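Side-chain contacts in O-methyltransferase (PDB 4CE0), which probably transfers a methyl group from S-adenosyl-L-methionine to the 4'-hydroxyl of the rhamnose of spinosyn, with a bound magnesium ion, during antibiotic biosynthesis: residues A[60-63]-A[64-68]; A[94-97]-A[98-102]. All blocks are in the same frame, centred on the assembly; numbering follows the deposited sequence.

Contact 1 of 2, residues A[60-63]-A[64-68]; sequences LDNL and QHCVE
L63 and V67, one helical turn apart, meet through CD1 of L63 and CG2 of V67 at 4.0 Å. L63 has CG anti to the backbone N, beside the carbonyl carbon (chi1 -175°); the side chain runs outward and CD1 is the methyl on the V67 side, while V67 holds CG2 on the side of its own N and thus back towards the earlier turn. V67 CG2 also lies 3.1 Å from L63 O, beside the bond that L63 O accepts from V67 N (3.0 Å, 169° at the hydrogen). A second i to i+4 pair is N62 with C66. At chi1 -65° the thiol of C66 is turned back over the preceding turn and lies obliquely over the N62 amide, C66 SG being 3.9 Å from N62 ND2 and hardly farther from N62 OD1. N62 O accepts from C66 N in a nearly straight bond of 2.9 Å.

A polar side of the helix, bordered by helices 6-16 and 88-100, carries Q64 and E68. Q64 is extended, and Q64 NE2 donates to E68 OE2 at 2.7 Å, the partner lying close to the amide plane but above the plane of the carboxylate. The other end of that amide, OE1, accepts from K13, which also forms a salt bridge with D61 OD1; the Q64 amide is thus held at both ends.

L63 meets M93 and V67 meets V96 of helix 88-100; L63 also joins N62 and C66 on strand 207-211. This is an alpha-helix packed between the sheet and neighbouring helices of a Rossmann-like methyltransferase, its N62 side chain about 7 Å from that of the magnesium ligand D212.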
ATOM      1  N   LEU A  60      -1.225  -1.604 -15.201  1.00 15.16           N
ATOM      2  CA  LEU A  60      -1.319  -2.528 -14.072  1.00 15.18           C
ATOM      3  C   LEU A  60      -2.744  -3.087 -14.030  1.00 11.76           C
ATOM      4  O   LEU A  60      -2.942  -4.259 -13.671  1.00 20.57           O
ATOM      5  CB  LEU A  60      -0.976  -1.829 -12.751  1.00 16.81           C
ATOM      6  CG  LEU A  60       0.481  -1.710 -12.334  1.00 18.01           C
ATOM      7  CD1 LEU A  60       0.537  -0.813 -11.124  1.00 19.16           C
ATOM      8  CD2 LEU A  60       1.123  -3.068 -12.045  1.00 15.19           C
ATOM      9  N   ASP A  61      -3.738  -2.278 -14.431  1.00 17.52           N
ATOM     10  CA  ASP A  61      -5.122  -2.770 -14.470  1.00 14.50           C
ATOM     11  C   ASP A  61      -5.250  -3.828 -15.556  1.00 17.02           C
ATOM     12  O   ASP A  61      -5.987  -4.816 -15.432  1.00 19.65           O
ATOM     13  CB  ASP A  61      -6.144  -1.670 -14.774  1.00 16.35           C
ATOM     14  CG  ASP A  61      -6.298  -0.652 -13.646  1.00 27.93           C
ATOM     15  OD1 ASP A  61      -5.864  -0.899 -12.503  1.00 30.86           O
ATOM     16  OD2 ASP A  61      -6.881   0.421 -13.919  1.00 30.86           O
ATOM     17  N   ASN A  62      -4.582  -3.610 -16.667  1.00 20.16           N
ATOM     18  CA  ASN A  62      -4.613  -4.624 -17.714  1.00 15.89           C
ATOM     19  C   ASN A  62      -3.993  -5.912 -17.191  1.00 18.27           C
ATOM     20  O   ASN A  62      -4.502  -7.043 -17.415  1.00 20.07           O
ATOM     21  CB  ASN A  62      -3.888  -4.122 -18.964  1.00 22.52           C
ATOM     22  CG  ASN A  62      -3.561  -5.245 -19.936  1.00 19.56           C
ATOM     23  OD1 ASN A  62      -2.451  -5.786 -19.922  1.00 20.61           O
ATOM     24  ND2 ASN A  62      -4.533  -5.629 -20.740  1.00 19.83           N
ATOM     25  N   LEU A  63      -2.894  -5.769 -16.460  1.00 15.70           N
ATOM     26  CA  LEU A  63      -2.178  -6.961 -15.973  1.00 12.70           C
ATOM     27  C   LEU A  63      -3.092  -7.743 -15.031  1.00 16.63           C
ATOM     28  O   LEU A  63      -3.180  -8.967 -15.099  1.00 19.63           O
ATOM     29  CB  LEU A  63      -0.881  -6.546 -15.296  1.00 14.73           C
ATOM     30  CG  LEU A  63       0.086  -7.635 -14.825  1.00 11.95           C
ATOM     31  CD1 LEU A  63       0.298  -8.675 -15.869  1.00 16.10           C
ATOM     32  CD2 LEU A  63       1.442  -7.002 -14.454  1.00 10.22           C
ATOM     33  N   GLN A  64      -3.834  -7.026 -14.200  1.00 14.79           N
ATOM     34  CA  GLN A  64      -4.751  -7.664 -13.257  1.00 12.80           C
ATOM     35  C   GLN A  64      -5.883  -8.396 -14.013  1.00 19.09           C
ATOM     36  O   GLN A  64      -6.254  -9.493 -13.637  1.00 22.77           O
ATOM     37  CB  GLN A  64      -5.372  -6.630 -12.327  1.00 15.61           C
ATOM     38  CG  GLN A  64      -6.355  -7.260 -11.302  1.00 19.59           C
ATOM     39  CD  GLN A  64      -6.810  -6.276 -10.241  1.00 22.53           C
ATOM     40  OE1 GLN A  64      -6.249  -5.194 -10.106  1.00 22.84           O
ATOM     41  NE2 GLN A  64      -7.859  -6.645  -9.495  1.00 27.18           N
ATOM     42  N   HIS A  65      -6.447  -7.753 -15.035  1.00 24.79           N
ATOM     43  CA  HIS A  65      -7.523  -8.338 -15.868  1.00 21.50           C
ATOM     44  C   HIS A  65      -7.053  -9.648 -16.465  1.00 19.70           C
ATOM     45  O   HIS A  65      -7.737 -10.671 -16.368  1.00 24.17           O
ATOM     46  CB  HIS A  65      -7.904  -7.377 -17.014  1.00 27.87           C
ATOM     47  CG  HIS A  65      -8.863  -7.964 -18.013  1.00 34.27           C
ATOM     48  ND1 HIS A  65      -8.449  -8.689 -19.111  1.00 45.85           N
ATOM     49  CD2 HIS A  65     -10.214  -7.928 -18.068  1.00 39.63           C
ATOM     50  CE1 HIS A  65      -9.508  -9.080 -19.800  1.00 44.29           C
ATOM     51  NE2 HIS A  65     -10.590  -8.625 -19.196  1.00 50.87           N
ATOM     52  N   CYS A  66      -5.845  -9.642 -17.040  1.00 17.52           N
ATOM     53  CA  CYS A  66      -5.289 -10.861 -17.649  1.00 21.14           C
ATOM     54  C   CYS A  66      -5.010 -11.995 -16.637  1.00 25.41           C
ATOM     55  O   CYS A  66      -5.336 -13.154 -16.865  1.00 19.58           O
ATOM     56  CB  CYS A  66      -4.002 -10.541 -18.428  1.00 24.96           C
ATOM     57  SG  CYS A  66      -4.271  -9.443 -19.868  1.00 25.56           S
ATOM     58  N   VAL A  67      -4.351 -11.666 -15.540  1.00 17.71           N
ATOM     59  CA  VAL A  67      -4.021 -12.658 -14.542  1.00 19.30           C
ATOM     60  C   VAL A  67      -5.335 -13.214 -13.987  1.00 22.26           C
ATOM     61  O   VAL A  67      -5.440 -14.428 -13.803  1.00 22.85           O
ATOM     62  CB  VAL A  67      -3.181 -12.026 -13.390  1.00 15.13           C
ATOM     63  CG1 VAL A  67      -3.022 -13.008 -12.190  1.00 17.89           C
ATOM     64  CG2 VAL A  67      -1.829 -11.527 -13.937  1.00 15.53           C
ATOM     65  N   GLU A  68      -6.323 -12.336 -13.726  1.00 19.51           N
ATOM     66  CA  GLU A  68      -7.591 -12.796 -13.125  1.00 23.64           C
ATOM     67  C   GLU A  68      -8.360 -13.719 -14.060  1.00 17.72           C
ATOM     68  O   GLU A  68      -9.022 -14.659 -13.609  1.00 25.71           O
ATOM     69  CB  GLU A  68      -8.482 -11.620 -12.673  1.00 28.90           C
ATOM     70  CG  GLU A  68      -8.032 -11.032 -11.308  1.00 20.54           C
ATOM     71  CD  GLU A  68      -8.849  -9.854 -10.827  1.00 30.27           C
ATOM     72  OE1 GLU A  68      -9.884  -9.566 -11.447  1.00 34.55           O
ATOM     73  OE2 GLU A  68      -8.456  -9.222  -9.820  1.00 30.46           O
TER

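Contact 2 of 2, residues A[94-97]-A[98-102]; sequences RAVL and QAFGD
R94 and Q98 meet one turn apart: R94 O accepts from Q98 N at 3.0 Å, and their side chains pass at an angle, the guanidinium and amide planes 42° apart. The R94 chain bends at chi2 (67°), which brings its head forward alongside the helix. There R94 NH1 donates to a water that in turn donates to D102 O at 2.8 Å, while NH2 forms a salt bridge with D157.

A95 O accepts from A99 N at 2.8 Å. V96 lies side by side with F100, V96 CG1 being 3.8 Å from F100 CD1 of the ring; V96 O, which accepts from F100 N, sits at the ring edge in its plane, 3.4 Å from F100 CD1.

L97 closes the series. Its carbonyl receives weak bonds from F100 N and from D102 N, the latter bent to 131°, and L97 CD2 lies 4.1 Å from D102 CB. G101, at positive phi (68°), turns the chain out of the helix in a Schellman motif, and D102 pairs with R105 beyond it.

The segment thus ends the helix of a beta-alpha-beta unit, between strands 78-82 and 107-111. R94 and L97 rest on V107 of the second strand, A95 and A99 face helix 6-16, V96 and F100 face helix 56-73, and Q98 touches L7 of the second subunit.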
ATOM      1  N   ARG A  94       2.633 -11.462  -8.532  1.00 12.68           N
ATOM      2  CA  ARG A  94       2.765 -12.329  -7.352  1.00 15.69           C
ATOM      3  C   ARG A  94       1.681 -11.971  -6.337  1.00 16.90           C
ATOM      4  O   ARG A  94       1.131 -12.839  -5.639  1.00 12.28           O
ATOM      5  CB  ARG A  94       4.145 -12.201  -6.729  1.00 14.50           C
ATOM      6  CG  ARG A  94       4.327 -12.929  -5.353  1.00 20.09           C
ATOM      7  CD  ARG A  94       4.249 -14.434  -5.424  1.00 15.70           C
ATOM      8  NE  ARG A  94       4.154 -15.078  -4.101  1.00 15.51           N
ATOM      9  CZ  ARG A  94       3.009 -15.441  -3.514  1.00 25.15           C
ATOM     10  NH1 ARG A  94       1.830 -15.196  -4.080  1.00 21.98           N
ATOM     11  NH2 ARG A  94       3.034 -16.038  -2.339  1.00 29.14           N
ATOM     12  N   ALA A  95       1.340 -10.693  -6.286  1.00 17.13           N
ATOM     13  CA  ALA A  95       0.333 -10.251  -5.301  1.00 10.45           C
ATOM     14  C   ALA A  95      -1.067 -10.714  -5.720  1.00 16.28           C
ATOM     15  O   ALA A  95      -1.895 -11.040  -4.871  1.00 14.75           O
ATOM     16  CB  ALA A  95       0.384  -8.766  -5.120  1.00 10.02           C
ATOM     17  N   VAL A  96      -1.339 -10.766  -7.021  1.00 14.08           N
ATOM     18  CA  VAL A  96      -2.641 -11.268  -7.444  1.00 13.71           C
ATOM     19  C   VAL A  96      -2.821 -12.743  -7.016  1.00 15.15           C
ATOM     20  O   VAL A  96      -3.857 -13.108  -6.432  1.00 20.98           O
ATOM     21  CB  VAL A  96      -2.869 -11.106  -8.934  1.00 17.54           C
ATOM     22  CG1 VAL A  96      -4.261 -11.588  -9.276  1.00 17.84           C
ATOM     23  CG2 VAL A  96      -2.692  -9.640  -9.353  1.00 19.71           C
ATOM     24  N   LEU A  97      -1.815 -13.582  -7.299  1.00 24.17           N
ATOM     25  CA  LEU A  97      -1.799 -14.967  -6.798  1.00 22.35           C
ATOM     26  C   LEU A  97      -2.050 -15.041  -5.293  1.00 19.18           C
ATOM     27  O   LEU A  97      -2.813 -15.880  -4.818  1.00 16.96           O
ATOM     28  CB  LEU A  97      -0.456 -15.652  -7.094  1.00 24.26           C
ATOM     29  CG  LEU A  97      -0.056 -15.797  -8.559  1.00 22.41           C
ATOM     30  CD1 LEU A  97       1.279 -16.524  -8.657  1.00 25.72           C
ATOM     31  CD2 LEU A  97      -1.142 -16.510  -9.335  1.00 21.27           C
ATOM     32  N   GLN A  98      -1.355 -14.199  -4.536  1.00 13.93           N
ATOM     33  CA  GLN A  98      -1.600 -14.095  -3.105  1.00 17.96           C
ATOM     34  C   GLN A  98      -3.049 -13.717  -2.834  1.00 19.33           C
ATOM     35  O   GLN A  98      -3.653 -14.261  -1.921  1.00 18.48           O
ATOM     36  CB  GLN A  98      -0.674 -13.026  -2.488  1.00 14.26           C
ATOM     37  CG  GLN A  98      -0.771 -12.908  -0.977  1.00 24.16           C
ATOM     38  CD  GLN A  98      -0.308 -14.162  -0.276  1.00 46.41           C
ATOM     39  OE1 GLN A  98      -0.920 -14.605   0.701  1.00 55.81           O
ATOM     40  NE2 GLN A  98       0.774 -14.751  -0.773  1.00 33.00           N
ATOM     41  N   ALA A  99      -3.614 -12.772  -3.584  1.00 12.78           N
ATOM     42  CA  ALA A  99      -4.992 -12.322  -3.283  1.00 17.40           C
ATOM     43  C   ALA A  99      -5.973 -13.454  -3.533  1.00 25.92           C
ATOM     44  O   ALA A  99      -7.020 -13.534  -2.894  1.00 18.77           O
ATOM     45  CB  ALA A  99      -5.377 -11.134  -4.123  1.00 24.04           C
ATOM     46  N   PHE A 100      -5.626 -14.328  -4.473  1.00 15.92           N
ATOM     47  CA  PHE A 100      -6.539 -15.397  -4.853  1.00 22.43           C
ATOM     48  C   PHE A 100      -6.214 -16.728  -4.193  1.00 22.72           C
ATOM     49  O   PHE A 100      -6.900 -17.709  -4.420  1.00 27.71           O
ATOM     50  CB  PHE A 100      -6.572 -15.547  -6.363  1.00 20.67           C
ATOM     51  CG  PHE A 100      -7.507 -14.582  -7.030  1.00 26.93           C
ATOM     52  CD1 PHE A 100      -7.103 -13.284  -7.310  1.00 27.63           C
ATOM     53  CD2 PHE A 100      -8.797 -14.975  -7.384  1.00 34.70           C
ATOM     54  CE1 PHE A 100      -7.959 -12.397  -7.907  1.00 37.67           C
ATOM     55  CE2 PHE A 100      -9.656 -14.099  -7.990  1.00 37.89           C
ATOM     56  CZ  PHE A 100      -9.239 -12.798  -8.253  1.00 45.42           C
ATOM     57  N   GLY A 101      -5.184 -16.753  -3.353  1.00 26.11           N
ATOM     58  CA  GLY A 101      -4.790 -17.983  -2.690  1.00 37.50           C
ATOM     59  C   GLY A 101      -4.213 -19.071  -3.601  1.00 32.71           C
ATOM     60  O   GLY A 101      -4.110 -20.206  -3.179  1.00 32.75           O
ATOM     61  N   ASP A 102      -3.839 -18.732  -4.839  1.00 27.18           N
ATOM     62  CA  ASP A 102      -3.205 -19.698  -5.754  1.00 26.89           C
ATOM     63  C   ASP A 102      -1.735 -19.883  -5.352  1.00 22.99           C
ATOM     64  O   ASP A 102      -0.923 -18.964  -5.455  1.00 22.83           O
ATOM     65  CB  ASP A 102      -3.323 -19.237  -7.213  1.00 26.43           C
ATOM     66  CG  ASP A 102      -2.658 -20.217  -8.211  1.00 31.31           C
ATOM     67  OD1 ASP A 102      -1.504 -20.684  -7.970  1.00 31.30           O
ATOM     68  OD2 ASP A 102      -3.289 -20.516  -9.248  1.00 32.61           O
TER
HETATM   69  O   HOH W   1      -0.098 -17.329  -3.287  1.00 22.57           O

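From the N terminus, helix 6-16 comes first, and it later touches both contacts. Contact 1 follows within helix 56-73, and contact 2 at the C-terminal end of helix 88-100, with strand 78-82 between them in sequence. Each is local, joining successive turns of one helix without closing a long loop; they stand in series, neither nested nor crossed, with centres 12 Å apart. They nevertheless touch: V67 CG1 packs on V96 CG1 at 3.5 Å, and E68 CG lies 3.7 Å from F100 CE1. Through these pairs the two helices are joined side by side, contact 1 also reaching strand 207-211 and contact 2 strand 107-111.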